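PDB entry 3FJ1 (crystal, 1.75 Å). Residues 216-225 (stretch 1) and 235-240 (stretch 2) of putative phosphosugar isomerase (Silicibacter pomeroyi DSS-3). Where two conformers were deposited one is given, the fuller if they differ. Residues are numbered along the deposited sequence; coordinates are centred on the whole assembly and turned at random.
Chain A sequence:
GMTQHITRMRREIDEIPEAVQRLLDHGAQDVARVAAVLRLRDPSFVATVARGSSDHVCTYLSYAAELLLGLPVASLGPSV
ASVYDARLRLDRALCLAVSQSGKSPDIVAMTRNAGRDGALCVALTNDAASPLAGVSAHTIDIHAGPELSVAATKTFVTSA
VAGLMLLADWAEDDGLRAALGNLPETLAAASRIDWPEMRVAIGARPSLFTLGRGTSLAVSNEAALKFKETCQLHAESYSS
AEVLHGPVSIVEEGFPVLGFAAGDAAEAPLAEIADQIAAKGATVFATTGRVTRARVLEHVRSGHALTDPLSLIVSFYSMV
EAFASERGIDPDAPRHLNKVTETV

Stretch 1, residues 216-225: SLAVSNEAAL
Stretch 2 (235-240) AESYSS

The first stretch is α-helical through L225 and beyond, with phi/psi near -63/-42 and i-to-i+4 bonds such as N221 N to L217 O (2.9 Å). Residues 235-239 form an extended strand, phi -144° to -67°, psi 136° to 154°. The strand runs almost antiparallel to the helix, at 171°, with the axes approaching to 7.0 Å. CA-CA distances set the register: L217-S239 6.3 Å, N221-S237 5.2 Å and A224-A235 5.0 Å.

Strand alternation points A235 and S237 toward the helix, E236 and Y238 away. Small residues permit the close approach: A224 CB makes an apolar contact with A235 CB at 3.8 Å and lies 4.0 Å from S237 CB.

S237 (chi1 t) is the polar hub. Its OG accepts a hydrogen bond from S220 OG (chi1 t, 2.8 Å) and donates one to N221 OD1 (chi1 m, chi2 -8°, 2.7 Å), a relay suited to a hydroxyl, which can both give and receive. A water O donates to N221 OD1 (2.8 Å) and S237 O (3.0 Å), linking side chain to strand backbone.

L217 (t, p) starts sideways, but its branched apolar end reaches the strand by van der Waals contact, CD1 lying 3.6 Å from Y238 O and CD2 4.3 Å from S239 CB. On the strand's outward side, Y238 OH (chi1 m) donates a very short 2.4 Å bond to E236 OE1.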

ATOM      1  N   SER A 216     -11.828   1.765   7.692  1.00  8.49           N
ATOM      2  CA  SER A 216     -11.459   0.647   8.555  1.00  9.16           C
ATOM      3  C   SER A 216     -10.384  -0.261   7.932  1.00  9.00           C
ATOM      4  O   SER A 216      -9.805  -1.110   8.613  1.00  8.90           O
ATOM      5  CB  SER A 216     -12.706  -0.164   8.910  1.00 10.07           C
ATOM      6  OG  SER A 216     -13.150  -0.922   7.801  1.00 10.78           O
ATOM      7  N   LEU A 217     -10.147  -0.111   6.628  1.00  8.84           N
ATOM      8  CA  LEU A 217      -9.047  -0.836   6.004  1.00  9.33           C
ATOM      9  C   LEU A 217      -7.719  -0.512   6.671  1.00  8.30           C
ATOM     10  O   LEU A 217      -6.851  -1.370   6.733  1.00  9.22           O
ATOM     11  CB  LEU A 217      -8.952  -0.558   4.499  1.00  9.18           C
ATOM     12  CG  LEU A 217      -7.981  -1.445   3.705  1.00  9.92           C
ATOM     13  CD1 LEU A 217      -8.179  -2.951   3.861  1.00 11.14           C
ATOM     14  CD2 LEU A 217      -8.110  -1.032   2.212  1.00 10.20           C
ATOM     15  N   ALA A 218      -7.574   0.692   7.213  1.00  8.53           N
ATOM     16  CA  ALA A 218      -6.316   1.097   7.871  1.00  7.93           C
ATOM     17  C   ALA A 218      -6.079   0.274   9.139  1.00  7.81           C
ATOM     18  O   ALA A 218      -4.963  -0.192   9.391  1.00  7.67           O
ATOM     19  CB  ALA A 218      -6.321   2.629   8.177  1.00  7.87           C
ATOM     20  N   VAL A 219      -7.123   0.077   9.944  1.00  7.96           N
ATOM     21  CA  VAL A 219      -6.991  -0.744  11.172  1.00  8.35           C
ATOM     22  C   VAL A 219      -6.971  -2.242  10.797  1.00  7.97           C
ATOM     23  O   VAL A 219      -6.364  -3.023  11.500  1.00  8.15           O
ATOM     24  CB  VAL A 219      -8.079  -0.430  12.296  1.00  8.38           C
ATOM     25  CG1 VAL A 219      -7.948   1.031  12.814  1.00  8.68           C
ATOM     26  CG2 VAL A 219      -9.474  -0.775  11.831  1.00  9.52           C
ATOM     27  N   SER A 220      -7.615  -2.662   9.697  1.00  7.96           N
ATOM     28  CA  SER A 220      -7.493  -4.035   9.226  1.00  8.18           C
ATOM     29  C   SER A 220      -6.001  -4.322   8.886  1.00  8.93           C
ATOM     30  O   SER A 220      -5.452  -5.378   9.220  1.00  8.59           O
ATOM     31  CB  SER A 220      -8.390  -4.260   8.000  1.00  7.95           C
ATOM     32  OG  SER A 220      -8.313  -5.610   7.562  1.00  7.62           O
ATOM     33  N   ASN A 221      -5.342  -3.367   8.258  1.00  9.15           N
ATOM     34  CA  ASN A 221      -3.922  -3.513   7.877  1.00  9.03           C
ATOM     35  C   ASN A 221      -3.052  -3.569   9.145  1.00  8.90           C
ATOM     36  O   ASN A 221      -2.136  -4.369   9.277  1.00 10.29           O
ATOM     37  CB  ASN A 221      -3.460  -2.315   7.015  1.00  8.83           C
ATOM     38  CG  ASN A 221      -4.053  -2.317   5.621  1.00  9.49           C
ATOM     39  OD1 ASN A 221      -4.700  -3.289   5.213  1.00  9.11           O
ATOM     40  ND2 ASN A 221      -3.841  -1.241   4.885  1.00  8.93           N
ATOM     41  N   GLU A 222      -3.345  -2.676  10.076  1.00  9.13           N
ATOM     42  CA  GLU A 222      -2.616  -2.607  11.371  1.00  8.85           C
ATOM     43  C   GLU A 222      -2.780  -3.909  12.146  1.00  8.88           C
ATOM     44  O   GLU A 222      -1.823  -4.420  12.724  1.00  9.49           O
ATOM     45  CB  GLU A 222      -3.150  -1.409  12.191  1.00  8.73           C
ATOM     46  CG  GLU A 222      -2.765  -1.311  13.702  1.00  8.59           C
ATOM     47  CD  GLU A 222      -1.279  -1.129  14.006  1.00 10.31           C
ATOM     48  OE1 GLU A 222      -0.486  -0.970  13.066  1.00 10.24           O
ATOM     49  OE2 GLU A 222      -0.901  -1.159  15.225  1.00  9.70           O
ATOM     50  N   ALA A 223      -3.999  -4.436  12.145  1.00  8.47           N
ATOM     51  CA  ALA A 223      -4.324  -5.674  12.860  1.00  8.54           C
ATOM     52  C   ALA A 223      -3.483  -6.855  12.332  1.00  8.71           C
ATOM     53  O   ALA A 223      -2.869  -7.593  13.121  1.00  9.36           O
ATOM     54  CB  ALA A 223      -5.814  -5.964  12.751  1.00  7.44           C
ATOM     55  N   ALA A 224      -3.420  -7.012  11.009  1.00  9.07           N
ATOM     56  CA  ALA A 224      -2.598  -8.077  10.424  1.00  9.47           C
ATOM     57  C   ALA A 224      -1.111  -7.894  10.803  1.00  9.44           C
ATOM     58  O   ALA A 224      -0.450  -8.857  11.179  1.00  9.65           O
ATOM     59  CB  ALA A 224      -2.785  -8.197   8.921  1.00  9.86           C
ATOM     60  N   LEU A 225      -0.617  -6.660  10.752  1.00  8.51           N
ATOM     61  CA  LEU A 225       0.763  -6.376  11.113  1.00  9.22           C
ATOM     62  C   LEU A 225       1.065  -6.818  12.546  1.00  8.37           C
ATOM     63  O   LEU A 225       2.001  -7.596  12.790  1.00  8.91           O
ATOM     64  CB  LEU A 225       1.072  -4.885  10.957  1.00  9.48           C
ATOM     65  CG  LEU A 225       2.448  -4.425  11.460  1.00  9.87           C
ATOM     66  CD1 LEU A 225       3.551  -5.242  10.761  1.00 10.04           C
ATOM     67  CD2 LEU A 225       2.662  -2.926  11.285  1.00  9.72           C
ATOM     68  N   ALA A 235      -0.739 -13.451   9.058  1.00 11.28           N
ATOM     69  CA  ALA A 235      -1.981 -12.741   8.841  1.00 10.93           C
ATOM     70  C   ALA A 235      -1.910 -11.926   7.561  1.00 10.97           C
ATOM     71  O   ALA A 235      -0.815 -11.513   7.131  1.00 11.18           O
ATOM     72  CB  ALA A 235      -2.322 -11.838  10.021  1.00 10.09           C
ATOM     73  N   GLU A 236      -3.067 -11.674   6.956  1.00 11.13           N
ATOM     74  CA  GLU A 236      -3.154 -10.853   5.735  0.50 11.05           C
ATOM     75  C   GLU A 236      -4.415 -10.001   5.798  1.00 10.76           C
ATOM     76  O   GLU A 236      -5.478 -10.514   6.171  1.00 10.41           O
ATOM     77  CB  GLU A 236      -3.205 -11.712   4.468  0.50 11.13           C
ATOM     78  CG  GLU A 236      -1.949 -12.497   4.152  0.50 11.07           C
ATOM     79  CD  GLU A 236      -2.137 -13.455   2.975  0.50 11.43           C
ATOM     80  OE1 GLU A 236      -2.927 -13.157   2.047  0.50 12.19           O
ATOM     81  OE2 GLU A 236      -1.503 -14.517   2.977  0.50 11.19           O
ATOM     82  N   SER A 237      -4.279  -8.723   5.439  1.00 10.48           N
ATOM     83  CA  SER A 237      -5.382  -7.782   5.391  1.00 10.55           C
ATOM     84  C   SER A 237      -5.867  -7.525   3.951  1.00 10.76           C
ATOM     85  O   SER A 237      -5.063  -7.300   3.029  1.00 10.64           O
ATOM     86  CB  SER A 237      -4.957  -6.450   6.002  1.00 10.26           C
ATOM     87  OG  SER A 237      -6.033  -5.541   5.935  1.00  9.51           O
ATOM     88  N   TYR A 238      -7.178  -7.465   3.776  1.00 11.48           N
ATOM     89  CA  TYR A 238      -7.748  -7.226   2.474  1.00 13.23           C
ATOM     90  C   TYR A 238      -8.894  -6.269   2.538  1.00 11.89           C
ATOM     91  O   TYR A 238      -9.599  -6.214   3.554  1.00  9.58           O
ATOM     92  CB  TYR A 238      -8.358  -8.518   1.917  1.00 16.99           C
ATOM     93  CG  TYR A 238      -7.370  -9.602   1.574  1.00 18.30           C
ATOM     94  CD1 TYR A 238      -6.999 -10.572   2.510  1.00 18.92           C
ATOM     95  CD2 TYR A 238      -6.856  -9.683   0.306  1.00 19.47           C
ATOM     96  CE1 TYR A 238      -6.093 -11.584   2.170  1.00 19.37           C
ATOM     97  CE2 TYR A 238      -5.980 -10.667  -0.036  1.00 19.99           C
ATOM     98  CZ  TYR A 238      -5.585 -11.597   0.899  1.00 19.36           C
ATOM     99  OH  TYR A 238      -4.685 -12.569   0.470  1.00 20.36           O
ATOM    100  N   SER A 239      -9.103  -5.533   1.439  1.00 10.47           N
ATOM    101  CA  SER A 239     -10.364  -4.855   1.269  1.00 10.22           C
ATOM    102  C   SER A 239     -11.415  -5.958   1.101  1.00 10.30           C
ATOM    103  O   SER A 239     -11.214  -6.903   0.333  1.00 10.14           O
ATOM    104  CB  SER A 239     -10.366  -3.954   0.025  1.00 10.38           C
ATOM    105  OG  SER A 239     -11.662  -3.396  -0.209  1.00 11.24           O
ATOM    106  N   SER A 240     -12.577  -5.776   1.721  1.00 10.17           N
ATOM    107  CA  SER A 240     -13.697  -6.709   1.583  1.00 11.07           C
ATOM    108  C   SER A 240     -14.224  -6.700   0.122  1.00 11.23           C
ATOM    109  O   SER A 240     -14.828  -7.660  -0.354  1.00 11.18           O
ATOM    110  CB  SER A 240     -14.789  -6.323   2.588  1.00 11.16           C
ATOM    111  OG  SER A 240     -15.208  -4.988   2.408  1.00 11.12           O
TER
HETATM  112  O   HOH W   1      -4.726  -4.319   2.586  1.00 17.83           O